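Local coordinates for protein origin of replication complex subunit 1B (Arabidopsis thaliana, PDB 5HH7) that reads the unmodified histone H3 tail through its BAH-PHD cassette and serves in the origin recognition complex that binds origins of replication, at residues R153-P158 with L174-D179; G29-V34 with C192-P197; V147-A152 with D182-C187; T24-G29 with A134-L139. One frame throughout, in Å; residues are numbered along the deposited sequence. Where two conformers were deposited one is given.

The four contacts show how the BAH sheet is built from near and far pieces of chain, with strand 24-27 of contact 4 packing beside it. Contacts 1 and 3 are two ends of the same pairing, strand 148-156 with strand 175-184, their centres about 17 Å apart; Trp154 of contact 1 packs on Ile183 of contact 3. Contacts 2 and 4 share Gly29 and bring in the N-terminal chain, with centres about 10 Å apart. Tyr155 of contact 1 is hydrogen-bonded to Asp31 of contact 2, and Arg151 of contact 3 forms a salt bridge with Asp137 of contact 4. All four lie away from the two zinc ions and the histone H3-binding regions.

Contact 1 (R153-P158 with L174-D179); sequences RWYMIP and LYLTND
In the curled beta sheet of the BAH domain, Tyr155 and Met156 pair antiparallel with Leu176 and Tyr175. Met156 and Tyr175 form the hydrogen-bonded pair, with Met156 N to Tyr175 O at 2.8 Å and Tyr175 N to Met156 O at 3.0 Å. Two residues back along strand 153-156, Trp154 O is gripped twice by Thr177, by Thr177 N at 2.9 Å and by Thr177 OG1 at 2.8 Å. The hydroxyl reaches it because OG1 sits between the backbone N and the carbonyl carbon (chi1 74°). It also accepts from Asp179 N, 3.0 Å from Thr177 OG1, in an ST turn that accompanies the corner the chain takes at Asn178. Beyond that corner one more backbone bond follows, Trp154 N to Asp179 O.

The non-hydrogen-bonded pair, Tyr155 and Leu176, puts its side chains together on one face of the sheet: Leu176 CD1 lies over the tyrosine face, 3.9 Å from the ring centroid, in a CH-pi contact. The ring's hydroxyl is hydrogen-bonded to Asp31, on another strand of the same BAH sheet. Arg153 crosses Leu176 at about a right angle, its extended chain laying one guanidinium face against CG and CD2 of that leucine. Its NE donates almost in the guanidinium plane to Thr177 O at 2.8 Å, in a fairly straight bond (163° at the hydrogen). NH2 makes a weak, bent bond to Asn178 OD1 and a salt bridge to Glu216, while Asn178 ND2 is held by Asp218 and Glu216.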
loop_
_atom_site.group_PDB
_atom_site.type_symbol
_atom_site.label_atom_id
_atom_site.label_comp_id
_atom_site.label_asym_id
_atom_site.label_seq_id
_atom_site.Cartn_x
_atom_site.Cartn_y
_atom_site.Cartn_z
ATOM N N ARG A 153 4.693 -7.442 11.543
ATOM C CA ARG A 153 3.361 -8.031 11.578
ATOM C C ARG A 153 2.775 -7.887 10.181
ATOM O O ARG A 153 2.472 -6.777 9.738
ATOM C CB ARG A 153 2.469 -7.333 12.605
ATOM C CG ARG A 153 1.116 -8.016 12.799
ATOM C CD ARG A 153 0.240 -7.295 13.818
ATOM N NE ARG A 153 -1.071 -7.933 13.942
ATOM C CZ ARG A 153 -2.047 -7.495 14.733
ATOM N NH1 ARG A 153 -1.865 -6.411 15.480
ATOM N NH2 ARG A 153 -3.205 -8.142 14.779
ATOM N N TRP A 154 2.631 -9.012 9.488
ATOM C CA TRP A 154 2.322 -8.997 8.061
ATOM C C TRP A 154 0.903 -8.554 7.729
ATOM O O TRP A 154 -0.062 -8.975 8.369
ATOM C CB TRP A 154 2.561 -10.380 7.446
ATOM C CG TRP A 154 3.973 -10.870 7.557
ATOM C CD1 TRP A 154 4.405 -11.972 8.237
ATOM C CD2 TRP A 154 5.139 -10.277 6.971
ATOM N NE1 TRP A 154 5.768 -12.104 8.109
ATOM C CE2 TRP A 154 6.243 -11.078 7.335
ATOM C CE3 TRP A 154 5.357 -9.151 6.174
ATOM C CZ2 TRP A 154 7.546 -10.783 6.933
ATOM C CZ3 TRP A 154 6.653 -8.861 5.776
ATOM C CH2 TRP A 154 7.728 -9.675 6.154
ATOM N N TYR A 155 0.785 -7.706 6.713
ATOM C CA TYR A 155 -0.495 -7.483 6.067
ATOM C C TYR A 155 -0.683 -8.599 5.048
ATOM O O TYR A 155 0.272 -9.299 4.689
ATOM C CB TYR A 155 -0.544 -6.118 5.372
ATOM C CG TYR A 155 -0.672 -4.936 6.316
ATOM C CD1 TYR A 155 -1.906 -4.580 6.849
ATOM C CD2 TYR A 155 0.436 -4.169 6.660
ATOM C CE1 TYR A 155 -2.036 -3.502 7.707
ATOM C CE2 TYR A 155 0.317 -3.084 7.522
ATOM C CZ TYR A 155 -0.925 -2.756 8.040
ATOM O OH TYR A 155 -1.063 -1.683 8.892
ATOM N N MET A 156 -1.915 -8.766 4.588
ATOM C CA MET A 156 -2.217 -9.752 3.561
ATOM C C MET A 156 -3.294 -9.209 2.629
ATOM O O MET A 156 -4.286 -8.641 3.084
ATOM C CB MET A 156 -2.671 -11.070 4.196
ATOM C CG MET A 156 -3.136 -12.132 3.195
ATOM S SD MET A 156 -3.616 -13.689 3.985
ATOM C CE MET A 156 -2.017 -14.322 4.494
ATOM N N ILE A 157 -3.094 -9.370 1.326
ATOM C CA ILE A 157 -4.102 -8.960 0.358
ATOM C C ILE A 157 -5.220 -10.002 0.338
ATOM O O ILE A 157 -4.979 -11.178 0.616
ATOM C CB ILE A 157 -3.502 -8.762 -1.052
ATOM C CG1 ILE A 157 -2.936 -10.075 -1.592
ATOM C CG2 ILE A 157 -2.424 -7.683 -1.022
ATOM C CD1 ILE A 157 -2.402 -9.966 -3.013
ATOM N N PRO A 158 -6.455 -9.567 0.038
ATOM C CA PRO A 158 -7.617 -10.464 0.070
ATOM C C PRO A 158 -7.449 -11.718 -0.787
ATOM O O PRO A 158 -7.906 -12.783 -0.379
ATOM C CB PRO A 158 -8.749 -9.582 -0.474
ATOM C CG PRO A 158 -8.360 -8.206 -0.063
ATOM C CD PRO A 158 -6.852 -8.169 -0.208
ATOM N N LEU A 174 -6.274 -4.029 2.666
ATOM C CA LEU A 174 -5.402 -5.046 3.242
ATOM C C LEU A 174 -6.016 -5.557 4.538
ATOM O O LEU A 174 -6.804 -4.855 5.175
ATOM C CB LEU A 174 -4.032 -4.446 3.564
ATOM C CG LEU A 174 -3.281 -3.767 2.418
ATOM C CD1 LEU A 174 -2.027 -3.080 2.938
ATOM C CD2 LEU A 174 -2.941 -4.784 1.332
ATOM N N TYR A 175 -5.641 -6.772 4.928
ATOM C CA TYR A 175 -5.957 -7.294 6.252
ATOM C C TYR A 175 -4.672 -7.364 7.060
ATOM O O TYR A 175 -3.623 -7.716 6.523
ATOM C CB TYR A 175 -6.534 -8.703 6.154
ATOM C CG TYR A 175 -7.803 -8.811 5.349
ATOM C CD1 TYR A 175 -8.838 -7.899 5.517
ATOM C CD2 TYR A 175 -7.969 -9.832 4.422
ATOM C CE1 TYR A 175 -10.007 -8.002 4.777
ATOM C CE2 TYR A 175 -9.130 -9.942 3.679
ATOM C CZ TYR A 175 -10.146 -9.026 3.861
ATOM O OH TYR A 175 -11.302 -9.143 3.122
ATOM N N LEU A 176 -4.749 -7.033 8.346
ATOM C CA LEU A 176 -3.600 -7.186 9.232
ATOM C C LEU A 176 -3.639 -8.561 9.892
ATOM O O LEU A 176 -4.525 -8.848 10.691
ATOM C CB LEU A 176 -3.585 -6.091 10.298
ATOM C CG LEU A 176 -2.339 -6.087 11.191
ATOM C CD1 LEU A 176 -1.081 -6.035 10.336
ATOM C CD2 LEU A 176 -2.375 -4.917 12.169
ATOM N N THR A 177 -2.684 -9.420 9.552
ATOM C CA THR A 177 -2.710 -10.782 10.067
ATOM C C THR A 177 -2.136 -10.861 11.472
ATOM O O THR A 177 -1.625 -9.874 12.009
ATOM C CB THR A 177 -1.904 -11.740 9.175
ATOM O OG1 THR A 177 -0.502 -11.509 9.372
ATOM C CG2 THR A 177 -2.255 -11.531 7.714
ATOM N N ASN A 178 -2.225 -12.050 12.059
ATOM C CA ASN A 178 -1.539 -12.345 13.304
ATOM C C ASN A 178 -0.289 -13.176 13.039
ATOM O O ASN A 178 0.158 -13.936 13.896
ATOM C CB ASN A 178 -2.479 -13.056 14.276
ATOM C CG ASN A 178 -3.648 -12.182 14.692
ATOM O OD1 ASN A 178 -3.497 -10.971 14.871
ATOM N ND2 ASN A 178 -4.823 -12.788 14.841
ATOM N N ASP A 179 0.255 -13.031 11.833
ATOM C CA ASP A 179 1.535 -13.632 11.476
ATOM C C ASP A 179 2.651 -12.626 11.742
ATOM O O ASP A 179 2.565 -11.475 11.310
ATOM C CB ASP A 179 1.555 -14.022 9.996
ATOM C CG ASP A 179 0.745 -15.274 9.704
ATOM O OD1 ASP A 179 0.005 -15.740 10.599
ATOM O OD2 ASP A 179 0.849 -15.790 8.569
#

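Contact 2 (G29-V34 with C192-P197); sequences GDDVYV and CSVKCP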
loop_
_atom_site.group_PDB
_atom_site.type_symbol
_atom_site.label_atom_id
_atom_site.label_comp_id
_atom_site.label_asym_id
_atom_site.label_seq_id
_atom_site.Cartn_x
_atom_site.Cartn_y
_atom_site.Cartn_z
ATOM N N GLY A 29 4.759 0.929 14.930
ATOM C CA GLY A 29 3.451 1.298 14.425
ATOM C C GLY A 29 3.487 1.772 12.986
ATOM O O GLY A 29 2.443 1.905 12.347
ATOM N N ASP A 30 4.687 2.038 12.476
ATOM C CA ASP A 30 4.849 2.401 11.071
ATOM C C ASP A 30 4.448 1.240 10.169
ATOM O O ASP A 30 4.562 0.080 10.553
ATOM C CB ASP A 30 6.298 2.789 10.760
ATOM C CG ASP A 30 6.648 4.192 11.220
ATOM O OD1 ASP A 30 5.757 4.898 11.738
ATOM O OD2 ASP A 30 7.820 4.592 11.043
ATOM N N ASP A 31 3.984 1.567 8.967
ATOM C CA ASP A 31 3.698 0.570 7.943
ATOM C C ASP A 31 4.751 0.681 6.841
ATOM O O ASP A 31 5.104 1.788 6.425
ATOM C CB ASP A 31 2.297 0.795 7.374
ATOM C CG ASP A 31 1.214 0.676 8.434
ATOM O OD1 ASP A 31 1.152 -0.375 9.107
ATOM O OD2 ASP A 31 0.437 1.642 8.608
ATOM N N VAL A 32 5.260 -0.458 6.374
ATOM C CA VAL A 32 6.334 -0.468 5.384
ATOM C C VAL A 32 6.158 -1.554 4.326
ATOM O O VAL A 32 5.573 -2.606 4.593
ATOM C CB VAL A 32 7.720 -0.684 6.050
ATOM C CG1 VAL A 32 8.167 0.559 6.815
ATOM C CG2 VAL A 32 7.692 -1.902 6.963
ATOM N N TYR A 33 6.669 -1.287 3.126
ATOM C CA TYR A 33 6.834 -2.320 2.112
ATOM C C TYR A 33 8.071 -3.127 2.466
ATOM O O TYR A 33 9.081 -2.563 2.902
ATOM C CB TYR A 33 7.055 -1.712 0.728
ATOM C CG TYR A 33 5.879 -0.997 0.099
ATOM C CD1 TYR A 33 4.764 -1.698 -0.344
ATOM C CD2 TYR A 33 5.909 0.376 -0.105
ATOM C CE1 TYR A 33 3.696 -1.043 -0.946
ATOM C CE2 TYR A 33 4.853 1.039 -0.704
ATOM C CZ TYR A 33 3.752 0.325 -1.126
ATOM O OH TYR A 33 2.709 0.991 -1.723
ATOM N N VAL A 34 8.004 -4.441 2.268
ATOM C CA VAL A 34 9.137 -5.309 2.570
ATOM C C VAL A 34 9.474 -6.264 1.424
ATOM O O VAL A 34 8.588 -6.873 0.815
ATOM C CB VAL A 34 8.910 -6.130 3.861
ATOM C CG1 VAL A 34 10.105 -7.038 4.143
ATOM C CG2 VAL A 34 8.654 -5.204 5.047
ATOM N N CYS A 192 4.749 2.830 3.579
ATOM C CA CYS A 192 3.462 3.050 2.936
ATOM C C CYS A 192 2.540 3.627 4.005
ATOM O O CYS A 192 2.940 3.757 5.162
ATOM C CB CYS A 192 2.896 1.761 2.326
ATOM S SG CYS A 192 2.626 0.394 3.481
ATOM N N SER A 193 1.322 3.992 3.629
ATOM C CA SER A 193 0.400 4.567 4.598
ATOM C C SER A 193 -0.907 3.785 4.649
ATOM O O SER A 193 -1.693 3.806 3.703
ATOM C CB SER A 193 0.133 6.039 4.287
ATOM O OG SER A 193 -0.500 6.674 5.386
ATOM N N VAL A 194 -1.129 3.090 5.758
ATOM C CA VAL A 194 -2.320 2.265 5.911
ATOM C C VAL A 194 -3.348 2.977 6.784
ATOM O O VAL A 194 -3.062 3.329 7.926
ATOM C CB VAL A 194 -1.976 0.900 6.523
ATOM C CG1 VAL A 194 -3.227 0.073 6.673
ATOM C CG2 VAL A 194 -0.962 0.174 5.649
ATOM N N LYS A 195 -4.543 3.182 6.240
ATOM C CA LYS A 195 -5.555 3.998 6.901
ATOM C C LYS A 195 -6.692 3.155 7.462
ATOM O O LYS A 195 -7.119 2.180 6.843
ATOM C CB LYS A 195 -6.139 5.012 5.913
ATOM C CG LYS A 195 -5.108 5.889 5.220
ATOM C CD LYS A 195 -4.465 6.860 6.199
ATOM C CE LYS A 195 -3.489 7.783 5.494
ATOM N NZ LYS A 195 -2.852 8.747 6.438
ATOM N N CYS A 196 -7.191 3.549 8.628
ATOM C CA CYS A 196 -8.411 2.966 9.171
ATOM C C CYS A 196 -9.575 3.503 8.336
ATOM O O CYS A 196 -9.410 4.500 7.626
ATOM C CB CYS A 196 -8.568 3.347 10.647
ATOM S SG CYS A 196 -8.955 5.081 10.941
ATOM N N PRO A 197 -10.750 2.848 8.405
ATOM C CA PRO A 197 -11.876 3.247 7.550
ATOM C C PRO A 197 -12.252 4.712 7.703
ATOM O O PRO A 197 -12.608 5.358 6.719
ATOM C CB PRO A 197 -13.027 2.375 8.054
ATOM C CG PRO A 197 -12.383 1.207 8.639
ATOM C CD PRO A 197 -11.082 1.667 9.222
HETATM O O HOH W 1 3.780 4.189 7.954
HETATM O O HOH W 2 0.656 4.033 8.118
#
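Asp31 and Cys192 meet where strands 31-34 and 192-195 run roughly antiparallel, 129° apart and 5.7 Å at the closest approach of their axes. The join is loose. Cys192 N donates to Asp31 O at 3.1 Å, but from well above the carbonyl plane (46° out of it), and the return link passes through a water that accepts from Asp31 N at 2.8 Å and donates to Cys192 O at 2.9 Å. A second water bridges Asp31 OD2 and Val194 N.

The strands come from far apart in sequence: the PHD finger lies between them, and strand 31-34 enters the BAH sheet between strands 132-142 and 188-195. Asp31 crosses Val194 at about a right angle, with OD2 only 3.3 Å from Val194 CB; OD1 is taken up by a salt bridge to Arg135 and a hydrogen bond with Tyr155. Cys192 CB sits over one face of the Tyr33 ring, offset toward the rim and 4.0 Å from the centroid, a CH-pi contact. SG, between the backbone N and the carbonyl carbon (chi1 59°), adds a sulfur-aromatic contact 4.6 Å from the same centroid. The Tyr33 hydroxyl is hydrogen-bonded to Asp209, and helix 122-127 touches the same tyrosine.

Contact 3 (V147-A152 with D182-C187); sequences VYWIRA and DIEMEC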
loop_
_atom_site.group_PDB
_atom_site.type_symbol
_atom_site.label_atom_id
_atom_site.label_comp_id
_atom_site.label_asym_id
_atom_site.label_seq_id
_atom_site.Cartn_x
_atom_site.Cartn_y
_atom_site.Cartn_z
ATOM N N VAL A 147 23.589 -5.573 13.888
ATOM C CA VAL A 147 22.601 -5.481 12.815
ATOM C C VAL A 147 21.220 -5.108 13.353
ATOM O O VAL A 147 20.782 -5.639 14.373
ATOM C CB VAL A 147 22.509 -6.809 12.033
ATOM C CG1 VAL A 147 21.391 -6.757 10.993
ATOM C CG2 VAL A 147 23.847 -7.128 11.377
ATOM N N TYR A 148 20.544 -4.188 12.669
ATOM C CA TYR A 148 19.204 -3.764 13.064
ATOM C C TYR A 148 18.106 -4.625 12.439
ATOM O O TYR A 148 18.182 -5.008 11.270
ATOM C CB TYR A 148 18.980 -2.287 12.729
ATOM C CG TYR A 148 19.607 -1.341 13.729
ATOM C CD1 TYR A 148 20.960 -1.034 13.671
ATOM C CD2 TYR A 148 18.846 -0.761 14.737
ATOM C CE1 TYR A 148 21.540 -0.172 14.586
ATOM C CE2 TYR A 148 19.417 0.103 15.657
ATOM C CZ TYR A 148 20.763 0.394 15.578
ATOM O OH TYR A 148 21.334 1.252 16.492
ATOM N N TRP A 149 17.083 -4.915 13.238
ATOM C CA TRP A 149 15.985 -5.784 12.840
ATOM C C TRP A 149 14.657 -5.161 13.237
ATOM O O TRP A 149 14.610 -4.257 14.071
ATOM C CB TRP A 149 16.082 -7.127 13.565
ATOM C CG TRP A 149 17.198 -8.030 13.150
ATOM C CD1 TRP A 149 18.527 -7.887 13.437
ATOM C CD2 TRP A 149 17.077 -9.251 12.410
ATOM N NE1 TRP A 149 19.241 -8.933 12.901
ATOM C CE2 TRP A 149 18.373 -9.783 12.266
ATOM C CE3 TRP A 149 15.996 -9.937 11.842
ATOM C CZ2 TRP A 149 18.620 -10.971 11.582
ATOM C CZ3 TRP A 149 16.242 -11.116 11.162
ATOM C CH2 TRP A 149 17.545 -11.622 11.038
ATOM N N ILE A 150 13.577 -5.659 12.645
ATOM C CA ILE A 150 12.239 -5.369 13.141
ATOM C C ILE A 150 11.481 -6.669 13.353
ATOM O O ILE A 150 11.822 -7.699 12.768
ATOM C CB ILE A 150 11.403 -4.518 12.146
ATOM C CG1 ILE A 150 11.216 -5.269 10.822
ATOM C CG2 ILE A 150 12.028 -3.147 11.928
ATOM C CD1 ILE A 150 10.149 -4.679 9.913
ATOM N N ARG A 151 10.471 -6.635 14.213
ATOM C CA ARG A 151 9.477 -7.695 14.237
ATOM C C ARG A 151 8.323 -7.224 13.366
ATOM O O ARG A 151 7.637 -6.261 13.710
ATOM C CB ARG A 151 8.991 -7.980 15.660
ATOM C CG ARG A 151 8.022 -9.155 15.744
ATOM C CD ARG A 151 7.721 -9.549 17.180
ATOM N NE ARG A 151 6.979 -10.808 17.252
ATOM C CZ ARG A 151 5.776 -10.939 17.801
ATOM N NH1 ARG A 151 5.173 -9.890 18.341
ATOM N NH2 ARG A 151 5.180 -12.124 17.821
ATOM N N ALA A 152 8.131 -7.884 12.232
ATOM C CA ALA A 152 7.104 -7.484 11.284
ATOM C C ALA A 152 5.789 -8.196 11.562
ATOM O O ALA A 152 5.773 -9.399 11.797
ATOM C CB ALA A 152 7.562 -7.776 9.863
ATOM N N ASP A 182 10.756 -12.083 12.264
ATOM C CA ASP A 182 11.949 -11.263 12.418
ATOM C C ASP A 182 12.533 -10.974 11.045
ATOM O O ASP A 182 12.833 -11.890 10.280
ATOM C CB ASP A 182 12.987 -11.961 13.297
ATOM C CG ASP A 182 12.505 -12.164 14.722
ATOM O OD1 ASP A 182 11.431 -11.630 15.074
ATOM O OD2 ASP A 182 13.209 -12.849 15.493
ATOM N N ILE A 183 12.687 -9.691 10.742
ATOM C CA ILE A 183 13.131 -9.241 9.432
ATOM C C ILE A 183 14.212 -8.180 9.599
ATOM O O ILE A 183 14.060 -7.256 10.395
ATOM C CB ILE A 183 11.954 -8.626 8.643
ATOM C CG1 ILE A 183 10.888 -9.683 8.341
ATOM C CG2 ILE A 183 12.442 -7.981 7.356
ATOM C CD1 ILE A 183 11.271 -10.649 7.237
ATOM N N GLU A 184 15.309 -8.315 8.863
ATOM C CA GLU A 184 16.363 -7.308 8.899
ATOM C C GLU A 184 15.836 -5.995 8.328
ATOM O O GLU A 184 15.104 -5.996 7.338
ATOM C CB GLU A 184 17.581 -7.778 8.103
ATOM C CG GLU A 184 18.303 -8.962 8.720
ATOM C CD GLU A 184 19.050 -9.789 7.692
ATOM O OE1 GLU A 184 20.240 -10.093 7.922
ATOM O OE2 GLU A 184 18.444 -10.143 6.658
ATOM N N MET A 185 16.205 -4.879 8.951
ATOM C CA MET A 185 15.752 -3.566 8.492
ATOM C C MET A 185 16.233 -3.271 7.075
ATOM O O MET A 185 15.641 -2.459 6.365
ATOM C CB MET A 185 16.205 -2.459 9.448
ATOM C CG MET A 185 15.475 -2.450 10.783
ATOM S SD MET A 185 15.679 -0.891 11.670
ATOM C CE MET A 185 14.639 0.191 10.696
ATOM N N GLU A 186 17.306 -3.944 6.673
ATOM C CA GLU A 186 17.824 -3.846 5.315
ATOM C C GLU A 186 16.788 -4.307 4.286
ATOM O O GLU A 186 16.835 -3.907 3.122
ATOM C CB GLU A 186 19.100 -4.682 5.189
ATOM C CG GLU A 186 19.804 -4.569 3.850
ATOM C CD GLU A 186 20.928 -5.576 3.699
ATOM O OE1 GLU A 186 21.455 -6.041 4.733
ATOM O OE2 GLU A 186 21.277 -5.911 2.547
ATOM N N CYS A 187 15.849 -5.141 4.724
ATOM C CA CYS A 187 14.820 -5.673 3.832
ATOM C C CYS A 187 13.638 -4.727 3.638
ATOM O O CYS A 187 12.773 -4.975 2.796
ATOM C CB CYS A 187 14.322 -7.028 4.338
ATOM S SG CYS A 187 15.599 -8.297 4.378
HETATM O O HOH W 3 19.447 -4.793 8.686
#
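Ile150 and Ile183 form, in the BAH-domain sheet, the hydrogen-bonded pair of antiparallel strands 148-152 and 182-184, whose axes approach to 4.7 Å at 142°, with Ile150 N to Ile183 O at 2.8 Å and Ile183 N to Ile150 O at 3.0 Å. At the flanking non-hydrogen-bonded pair, Trp149 and Glu184, the side chains run side by side in the same direction. Glu184 CG, anti to the carbonyl carbon (chi1 -67°), is thereby set over the six-membered ring of the indole, 3.5 Å from its centroid and 11° off the normal, a CH-pi contact that uses the aliphatic part of the glutamate. Its OE2 goes to a salt bridge with Arg37.

At Met185 the strand gives way to a 3-10 turn, fastened by Met185 N to Tyr148 O at 3.1 Å; a water links the same carbonyl to Glu186 N. Met185 CG packs 3.7 Å from Ile150 CG2, and SD lies 3.7 Å from Tyr148 CB and oblique to the ring, a Met-aromatic contact.

Strand 132-142 pairs with strand 148-156 along its other edge and brings Trp140 nearly parallel to the Trp149 indole, while Val19 and Phe21 of strand 18-21 pack against Met185.

Contact 4 (T24-G29 with A134-L139); sequences TEFEIG and ARIDKL
Gly29 and Ile136 supply the hydrogen bond of this contact, Gly29 N to Ile136 O at 2.9 Å. Strands 24-27 and 134-139 are not paired with each other: their directions differ by 107° and their axes come no closer than 8.4 Å, so they meet mainly through side chains and the loop at Ile28-Gly29. The compact part is apolar. Ile136 is extended out to CD1 (chi2 -178°), and that methyl lies 4.1 Å from Phe26 CB, the two side chains crossing at about a right angle. Leu139 spreads its two methyls along the strand, CD2 4.0 Å from Phe26 CB and CD1 3.6 Å from Ile28 N. Phe26 and both of these partners are buried.

The outer side is more open. Ile28 is exposed for all its hydrophobic bulk, sliding past Leu139 in the opposite direction with CG1 3.8 Å from CD1 of that leucine, and resting CG2 3.6 Å from Asp137 O. Gly29 turns the chain here with a positive phi of 101°, backbone angles at which a CB would collide with the carbonyl oxygen of Ile28. Asp137 and Lys138 point away from this contact and form a salt bridge, Lys138 NZ to Asp137 OD2 at 2.8 Å, the same OD2 also bridging to Arg151; together they face Arg151 as a classic beta bulge.

Strand 24-27 pairs with strand 18-21, whose Phe21 touches Phe26 and whose Val19 touches Leu139, and His191 of strand 188-195 meets the Phe26 ring. Strand 132-142 lies in the BAH sheet between strands 31-34 and 148-156.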
loop_
_atom_site.group_PDB
_atom_site.type_symbol
_atom_site.label_atom_id
_atom_site.label_comp_id
_atom_site.label_asym_id
_atom_site.label_seq_id
_atom_site.Cartn_x
_atom_site.Cartn_y
_atom_site.Cartn_z
ATOM N N THR A 24 16.483 7.398 7.277
ATOM C CA THR A 24 15.029 7.378 7.404
ATOM C C THR A 24 14.617 6.924 8.801
ATOM O O THR A 24 15.122 5.925 9.314
ATOM C CB THR A 24 14.365 6.458 6.364
ATOM O OG1 THR A 24 14.693 6.914 5.047
ATOM C CG2 THR A 24 12.852 6.464 6.533
ATOM N N GLU A 25 13.699 7.665 9.409
ATOM C CA GLU A 25 13.218 7.352 10.747
ATOM C C GLU A 25 12.112 6.301 10.710
ATOM O O GLU A 25 11.098 6.483 10.040
ATOM C CB GLU A 25 12.719 8.625 11.432
ATOM C CG GLU A 25 12.180 8.421 12.833
ATOM C CD GLU A 25 12.035 9.732 13.590
ATOM O OE1 GLU A 25 13.069 10.292 14.008
ATOM O OE2 GLU A 25 10.889 10.199 13.760
ATOM N N PHE A 26 12.321 5.197 11.420
ATOM C CA PHE A 26 11.306 4.158 11.541
ATOM C C PHE A 26 10.852 4.050 12.991
ATOM O O PHE A 26 11.668 4.088 13.908
ATOM C CB PHE A 26 11.838 2.812 11.043
ATOM C CG PHE A 26 12.149 2.791 9.573
ATOM C CD1 PHE A 26 11.169 2.469 8.649
ATOM C CD2 PHE A 26 13.419 3.098 9.115
ATOM C CE1 PHE A 26 11.452 2.450 7.294
ATOM C CE2 PHE A 26 13.707 3.082 7.762
ATOM C CZ PHE A 26 12.724 2.758 6.852
ATOM N N GLU A 27 9.545 3.914 13.186
ATOM C CA GLU A 27 8.960 3.930 14.519
ATOM C C GLU A 27 7.969 2.782 14.666
ATOM O O GLU A 27 7.354 2.361 13.688
ATOM C CB GLU A 27 8.262 5.273 14.754
ATOM C CG GLU A 27 7.650 5.454 16.129
ATOM C CD GLU A 27 7.261 6.897 16.401
ATOM O OE1 GLU A 27 7.367 7.726 15.473
ATOM O OE2 GLU A 27 6.854 7.202 17.541
ATOM N N ILE A 28 7.831 2.263 15.883
ATOM C CA ILE A 28 6.820 1.251 16.167
ATOM C C ILE A 28 5.456 1.751 15.706
ATOM O O ILE A 28 5.056 2.868 16.029
ATOM C CB ILE A 28 6.754 0.921 17.671
ATOM C CG1 ILE A 28 8.062 0.280 18.137
ATOM C CG2 ILE A 28 5.578 -0.000 17.965
ATOM C CD1 ILE A 28 8.119 0.024 19.635
ATOM N N GLY A 29 4.759 0.929 14.930
ATOM C CA GLY A 29 3.451 1.298 14.425
ATOM C C GLY A 29 3.487 1.772 12.986
ATOM O O GLY A 29 2.443 1.905 12.347
ATOM N N ALA A 134 4.063 -4.701 5.962
ATOM C CA ALA A 134 4.037 -5.054 7.375
ATOM C C ALA A 134 3.897 -3.830 8.258
ATOM O O ALA A 134 4.272 -2.722 7.871
ATOM C CB ALA A 134 5.301 -5.817 7.752
ATOM N N ARG A 135 3.349 -4.041 9.447
ATOM C CA ARG A 135 3.385 -3.034 10.492
ATOM C C ARG A 135 4.560 -3.349 11.406
ATOM O O ARG A 135 4.805 -4.511 11.742
ATOM C CB ARG A 135 2.075 -3.025 11.283
ATOM C CG ARG A 135 2.131 -2.202 12.564
ATOM C CD ARG A 135 0.752 -1.701 12.949
ATOM N NE ARG A 135 0.302 -0.642 12.050
ATOM C CZ ARG A 135 -0.947 -0.192 11.993
ATOM N NH1 ARG A 135 -1.882 -0.717 12.780
ATOM N NH2 ARG A 135 -1.265 0.778 11.143
ATOM N N ILE A 136 5.301 -2.320 11.796
ATOM C CA ILE A 136 6.454 -2.527 12.657
ATOM C C ILE A 136 6.023 -2.749 14.104
ATOM O O ILE A 136 5.498 -1.846 14.758
ATOM C CB ILE A 136 7.445 -1.360 12.567
ATOM C CG1 ILE A 136 7.962 -1.221 11.131
ATOM C CG2 ILE A 136 8.597 -1.585 13.527
ATOM C CD1 ILE A 136 8.997 -0.125 10.946
ATOM N N ASP A 137 6.247 -3.965 14.589
ATOM C CA ASP A 137 5.856 -4.344 15.941
ATOM C C ASP A 137 6.963 -4.006 16.932
ATOM O O ASP A 137 6.707 -3.447 17.999
ATOM C CB ASP A 137 5.537 -5.840 15.988
ATOM C CG ASP A 137 4.960 -6.274 17.317
ATOM O OD1 ASP A 137 3.786 -5.946 17.591
ATOM O OD2 ASP A 137 5.676 -6.953 18.082
ATOM N N LYS A 138 8.194 -4.352 16.571
ATOM C CA LYS A 138 9.360 -4.048 17.396
ATOM C C LYS A 138 10.517 -3.607 16.506
ATOM O O LYS A 138 10.529 -3.896 15.312
ATOM C CB LYS A 138 9.792 -5.278 18.201
ATOM C CG LYS A 138 8.735 -5.849 19.134
ATOM C CD LYS A 138 8.477 -4.935 20.318
ATOM C CE LYS A 138 7.556 -5.605 21.327
ATOM N NZ LYS A 138 6.303 -6.084 20.679
ATOM N N LEU A 139 11.475 -2.895 17.092
ATOM C CA LEU A 139 12.743 -2.591 16.436
ATOM C C LEU A 139 13.864 -2.890 17.416
ATOM O O LEU A 139 13.761 -2.556 18.597
ATOM C CB LEU A 139 12.822 -1.118 16.034
ATOM C CG LEU A 139 11.820 -0.557 15.028
ATOM C CD1 LEU A 139 10.933 0.472 15.705
ATOM C CD2 LEU A 139 12.543 0.053 13.831
#